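Local coordinates for protein decaprenyl diphosphate synthase (Rhodobacter capsulatus, PDB 3MZV) that probably makes the long all-trans polyprenyl diphosphate that supplies the side chain of isoprenoid quinones, adding isopentenyl diphosphate units to an allylic primer with magnesium, at residues S148-T160 against E169-A181. Numbering follows the deposited sequence.
Sequences SAVIAEGEVLQLT and EDIYLRVIRGKTA
K179 reaches across from one helix to Q158 on the other, and its chain is worth following outward. From CB the chain runs to CG, anti to the backbone N (chi1 -160°), and there meets CG of E155, 3.8 Å away, the two side chains crossing nearly at right angles. Bends at chi2 and chi3 then carry the chain obliquely across the end of Q158: CD passes OE1 and NE2 of its amide, CE lies 3.3 Å from Q158 OE1, and NZ finally donates a hydrogen bond of 2.9 Å to that same OE1. The donor arrives tilted 33° out of the carbonyl plane. Replacing Q158 with alanine would keep the contact of CB with V175 CG1, but is likely to leave the K179 ammonium without this acceptor and its bent chain freer to turn. The other methyl of V175, CG2, presses against L157 CG at 3.5 Å, while CD2 of L157 continues onto the aliphatic part of R174, its CG. Further along, G154 and G178 face each other with CA atoms 4.3 Å apart; a CB on G154 would run into the backbone of G178 and K179. V150 CG1 rests on G178 CA, and the CA-H of I151 points to G178 O, 3.3 Å from CA. Around the pair, I151 and E155 also touch helix 74-96, and E155 packs on L119 of the second subunit. The axes of 148-160 and 169-181 approach to 6.8 Å at 138° between their directions, a close, roughly antiparallel crossing at two glycines, between consecutive helices of the all-helical isoprenoid synthase fold.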
loop_
_atom_site.group_PDB
_atom_site.type_symbol
_atom_site.label_atom_id
_atom_site.label_comp_id
_atom_site.label_asym_id
_atom_site.label_seq_id
_atom_site.Cartn_x
_atom_site.Cartn_y
_atom_site.Cartn_z
ATOM N N SER B 148 -8.897 -4.069 2.071
ATOM C CA SER B 148 -7.621 -3.405 2.263
ATOM C C SER B 148 -7.821 -1.974 2.646
ATOM O O SER B 148 -7.110 -1.466 3.534
ATOM C CB SER B 148 -6.751 -3.549 1.042
ATOM O OG SER B 148 -6.477 -4.916 0.783
ATOM N N ALA B 149 -8.784 -1.311 2.000
ATOM C CA ALA B 149 -9.132 0.037 2.322
ATOM C C ALA B 149 -9.650 0.116 3.787
ATOM O O ALA B 149 -9.294 1.016 4.545
ATOM C CB ALA B 149 -10.251 0.531 1.404
ATOM N N VAL B 150 -10.540 -0.807 4.105
ATOM C CA VAL B 150 -11.177 -0.903 5.424
ATOM C C VAL B 150 -10.138 -1.165 6.546
ATOM O O VAL B 150 -10.259 -0.627 7.655
ATOM C CB VAL B 150 -12.272 -1.978 5.369
ATOM C CG1 VAL B 150 -12.689 -2.450 6.771
ATOM C CG2 VAL B 150 -13.453 -1.416 4.586
ATOM N N ILE B 151 -9.113 -1.940 6.260
ATOM C CA ILE B 151 -8.006 -2.117 7.197
ATOM C C ILE B 151 -7.318 -0.797 7.462
ATOM O O ILE B 151 -7.199 -0.381 8.595
ATOM C CB ILE B 151 -6.970 -3.142 6.706
ATOM C CG1 ILE B 151 -7.561 -4.546 6.703
ATOM C CG2 ILE B 151 -5.716 -3.083 7.594
ATOM C CD1 ILE B 151 -6.733 -5.617 5.957
ATOM N N ALA B 152 -6.892 -0.092 6.404
ATOM C CA ALA B 152 -6.246 1.195 6.570
ATOM C C ALA B 152 -7.116 2.187 7.326
ATOM O O ALA B 152 -6.621 2.909 8.201
ATOM C CB ALA B 152 -5.825 1.773 5.233
ATOM N N GLU B 153 -8.401 2.233 6.990
ATOM C CA GLU B 153 -9.346 3.098 7.668
ATOM C C GLU B 153 -9.468 2.756 9.159
ATOM O O GLU B 153 -9.559 3.656 9.994
ATOM C CB GLU B 153 -10.691 2.971 6.980
ATOM C CG GLU B 153 -11.810 3.825 7.513
ATOM C CD GLU B 153 -13.110 3.540 6.794
ATOM O OE1 GLU B 153 -13.602 2.402 6.922
ATOM O OE2 GLU B 153 -13.626 4.451 6.105
ATOM N N GLY B 154 -9.533 1.467 9.480
ATOM C CA GLY B 154 -9.622 0.992 10.882
ATOM C C GLY B 154 -8.389 1.393 11.686
ATOM O O GLY B 154 -8.494 1.847 12.843
ATOM N N GLU B 155 -7.223 1.289 11.059
ATOM C CA GLU B 155 -5.991 1.769 11.656
ATOM C C GLU B 155 -5.951 3.280 11.884
ATOM O O GLU B 155 -5.487 3.744 12.909
ATOM C CB GLU B 155 -4.790 1.285 10.830
ATOM C CG GLU B 155 -4.678 -0.265 10.935
ATOM C CD GLU B 155 -3.433 -0.862 10.287
ATOM O OE1 GLU B 155 -2.702 -0.134 9.586
ATOM O OE2 GLU B 155 -3.183 -2.075 10.488
ATOM N N VAL B 156 -6.450 4.088 10.941
ATOM C CA VAL B 156 -6.573 5.519 11.199
ATOM C C VAL B 156 -7.600 5.819 12.312
ATOM O O VAL B 156 -7.382 6.707 13.178
ATOM C CB VAL B 156 -6.968 6.275 9.936
ATOM C CG1 VAL B 156 -7.205 7.747 10.243
ATOM C CG2 VAL B 156 -5.843 6.140 8.924
ATOM N N LEU B 157 -8.723 5.115 12.293
ATOM C CA LEU B 157 -9.683 5.235 13.394
ATOM C C LEU B 157 -9.061 4.885 14.762
ATOM O O LEU B 157 -9.330 5.567 15.765
ATOM C CB LEU B 157 -10.914 4.369 13.146
ATOM C CG LEU B 157 -12.053 4.577 14.168
ATOM C CD1 LEU B 157 -12.422 6.088 14.386
ATOM C CD2 LEU B 157 -13.266 3.810 13.750
ATOM N N GLN B 158 -8.229 3.852 14.798
ATOM C CA GLN B 158 -7.594 3.426 16.025
ATOM C C GLN B 158 -6.729 4.558 16.592
ATOM O O GLN B 158 -6.662 4.733 17.823
ATOM C CB GLN B 158 -6.727 2.176 15.776
ATOM C CG GLN B 158 -6.063 1.625 17.019
ATOM C CD GLN B 158 -5.366 0.318 16.778
ATOM O OE1 GLN B 158 -5.596 -0.668 17.484
ATOM N NE2 GLN B 158 -4.513 0.281 15.742
ATOM N N LEU B 159 -6.059 5.293 15.692
ATOM C CA LEU B 159 -5.251 6.453 16.078
ATOM C C LEU B 159 -6.059 7.592 16.694
ATOM O O LEU B 159 -5.624 8.181 17.663
ATOM C CB LEU B 159 -4.496 7.024 14.887
ATOM C CG LEU B 159 -3.284 6.234 14.443
ATOM C CD1 LEU B 159 -2.750 6.862 13.180
ATOM C CD2 LEU B 159 -2.216 6.170 15.562
ATOM N N THR B 160 -7.211 7.926 16.123
ATOM C CA THR B 160 -8.040 9.003 16.662
ATOM C C THR B 160 -8.768 8.567 17.924
ATOM O O THR B 160 -9.017 9.361 18.828
ATOM C CB THR B 160 -9.090 9.441 15.636
ATOM O OG1 THR B 160 -9.870 8.304 15.246
ATOM C CG2 THR B 160 -8.406 10.048 14.435
ATOM N N GLU B 169 -17.920 1.729 23.056
ATOM C CA GLU B 169 -17.842 0.324 22.591
ATOM C C GLU B 169 -18.137 0.194 21.082
ATOM O O GLU B 169 -17.537 -0.615 20.402
ATOM C CB GLU B 169 -18.792 -0.565 23.406
ATOM C CG GLU B 169 -18.397 -0.682 24.905
ATOM C CD GLU B 169 -19.105 -1.819 25.666
ATOM O OE1 GLU B 169 -19.516 -2.807 25.044
ATOM O OE2 GLU B 169 -19.213 -1.741 26.908
ATOM N N ASP B 170 -19.063 0.996 20.568
ATOM C CA ASP B 170 -19.408 0.981 19.151
ATOM C C ASP B 170 -18.196 1.384 18.313
ATOM O O ASP B 170 -17.876 0.721 17.329
ATOM C CB ASP B 170 -20.607 1.913 18.868
ATOM C CG ASP B 170 -21.981 1.311 19.343
ATOM O OD1 ASP B 170 -22.031 0.184 19.903
ATOM O OD2 ASP B 170 -23.019 1.985 19.186
ATOM N N ILE B 171 -17.477 2.423 18.739
ATOM C CA ILE B 171 -16.257 2.848 18.034
ATOM C C ILE B 171 -15.204 1.784 18.084
ATOM O O ILE B 171 -14.535 1.509 17.068
ATOM C CB ILE B 171 -15.738 4.216 18.548
ATOM C CG1 ILE B 171 -16.760 5.277 18.161
ATOM C CG2 ILE B 171 -14.315 4.539 18.011
ATOM C CD1 ILE B 171 -16.601 6.644 18.824
ATOM N N TYR B 172 -15.039 1.165 19.263
ATOM C CA TYR B 172 -14.068 0.107 19.423
ATOM C C TYR B 172 -14.366 -1.051 18.467
ATOM O O TYR B 172 -13.434 -1.598 17.888
ATOM C CB TYR B 172 -13.999 -0.378 20.879
ATOM C CG TYR B 172 -13.261 -1.698 21.099
ATOM C CD1 TYR B 172 -11.900 -1.754 21.070
ATOM C CD2 TYR B 172 -13.964 -2.881 21.320
ATOM C CE1 TYR B 172 -11.226 -2.930 21.264
ATOM C CE2 TYR B 172 -13.287 -4.101 21.546
ATOM C CZ TYR B 172 -11.931 -4.117 21.491
ATOM O OH TYR B 172 -11.222 -5.317 21.691
ATOM N N LEU B 173 -15.639 -1.442 18.372
ATOM C CA LEU B 173 -16.062 -2.524 17.477
ATOM C C LEU B 173 -15.744 -2.165 16.005
ATOM O O LEU B 173 -15.302 -2.995 15.248
ATOM C CB LEU B 173 -17.549 -2.826 17.635
ATOM C CG LEU B 173 -18.021 -3.922 16.683
ATOM C CD1 LEU B 173 -17.211 -5.244 16.915
ATOM C CD2 LEU B 173 -19.526 -4.167 16.821
ATOM N N ARG B 174 -15.930 -0.913 15.644
ATOM C CA ARG B 174 -15.584 -0.433 14.311
ATOM C C ARG B 174 -14.084 -0.539 14.048
ATOM O O ARG B 174 -13.677 -0.932 12.961
ATOM C CB ARG B 174 -16.082 0.999 14.174
ATOM C CG ARG B 174 -16.046 1.617 12.782
ATOM C CD ARG B 174 -17.333 2.474 12.581
ATOM N NE ARG B 174 -17.844 3.066 13.832
ATOM C CZ ARG B 174 -19.120 3.409 14.065
ATOM N NH1 ARG B 174 -19.461 3.948 15.240
ATOM N NH2 ARG B 174 -20.064 3.233 13.143
ATOM N N VAL B 175 -13.260 -0.210 15.040
ATOM C CA VAL B 175 -11.825 -0.289 14.896
ATOM C C VAL B 175 -11.413 -1.727 14.706
ATOM O O VAL B 175 -10.607 -2.043 13.821
ATOM C CB VAL B 175 -11.074 0.264 16.121
ATOM C CG1 VAL B 175 -9.631 -0.243 16.156
ATOM C CG2 VAL B 175 -11.190 1.817 16.172
ATOM N N ILE B 176 -11.926 -2.630 15.539
ATOM C CA ILE B 176 -11.436 -3.976 15.437
ATOM C C ILE B 176 -11.992 -4.654 14.169
ATOM O O ILE B 176 -11.305 -5.488 13.611
ATOM C CB ILE B 176 -11.654 -4.816 16.729
ATOM C CG1 ILE B 176 -13.135 -5.037 17.026
ATOM C CG2 ILE B 176 -10.934 -4.113 17.898
ATOM C CD1 ILE B 176 -13.385 -5.963 18.321
ATOM N N ARG B 177 -13.213 -4.300 13.766
ATOM C CA ARG B 177 -13.860 -4.837 12.555
ATOM C C ARG B 177 -13.062 -4.409 11.324
ATOM O O ARG B 177 -12.815 -5.206 10.422
ATOM C CB ARG B 177 -15.339 -4.392 12.467
ATOM C CG ARG B 177 -16.150 -4.958 11.295
ATOM C CD ARG B 177 -17.631 -4.871 11.627
ATOM N NE ARG B 177 -18.290 -6.096 12.055
ATOM C CZ ARG B 177 -19.372 -6.131 12.843
ATOM N NH1 ARG B 177 -19.948 -7.287 13.158
ATOM N NH2 ARG B 177 -19.881 -5.011 13.354
ATOM N N GLY B 178 -12.604 -3.163 11.300
ATOM C CA GLY B 178 -11.779 -2.682 10.199
ATOM C C GLY B 178 -10.377 -3.268 10.188
ATOM O O GLY B 178 -9.941 -3.839 9.188
ATOM N N LYS B 179 -9.686 -3.133 11.307
ATOM C CA LYS B 179 -8.287 -3.524 11.462
ATOM C C LYS B 179 -8.029 -5.031 11.387
ATOM O O LYS B 179 -6.919 -5.471 11.086
ATOM C CB LYS B 179 -7.843 -3.078 12.850
ATOM C CG LYS B 179 -6.394 -2.943 13.059
ATOM C CD LYS B 179 -5.910 -3.288 14.481
ATOM C CE LYS B 179 -6.884 -3.085 15.622
ATOM N NZ LYS B 179 -6.214 -3.425 16.930
ATOM N N THR B 180 -9.013 -5.821 11.834
ATOM C CA THR B 180 -8.802 -7.258 12.015
ATOM C C THR B 180 -9.883 -8.116 11.373
ATOM O O THR B 180 -9.550 -9.061 10.623
ATOM C CB THR B 180 -8.638 -7.656 13.500
ATOM O OG1 THR B 180 -7.436 -7.072 14.027
ATOM C CG2 THR B 180 -8.556 -9.213 13.647
ATOM N N ALA B 181 -11.160 -7.829 11.652
ATOM C CA ALA B 181 -12.228 -8.733 11.196
ATOM C C ALA B 181 -12.425 -8.690 9.688
ATOM O O ALA B 181 -12.771 -9.710 9.101
ATOM C CB ALA B 181 -13.551 -8.418 11.866
#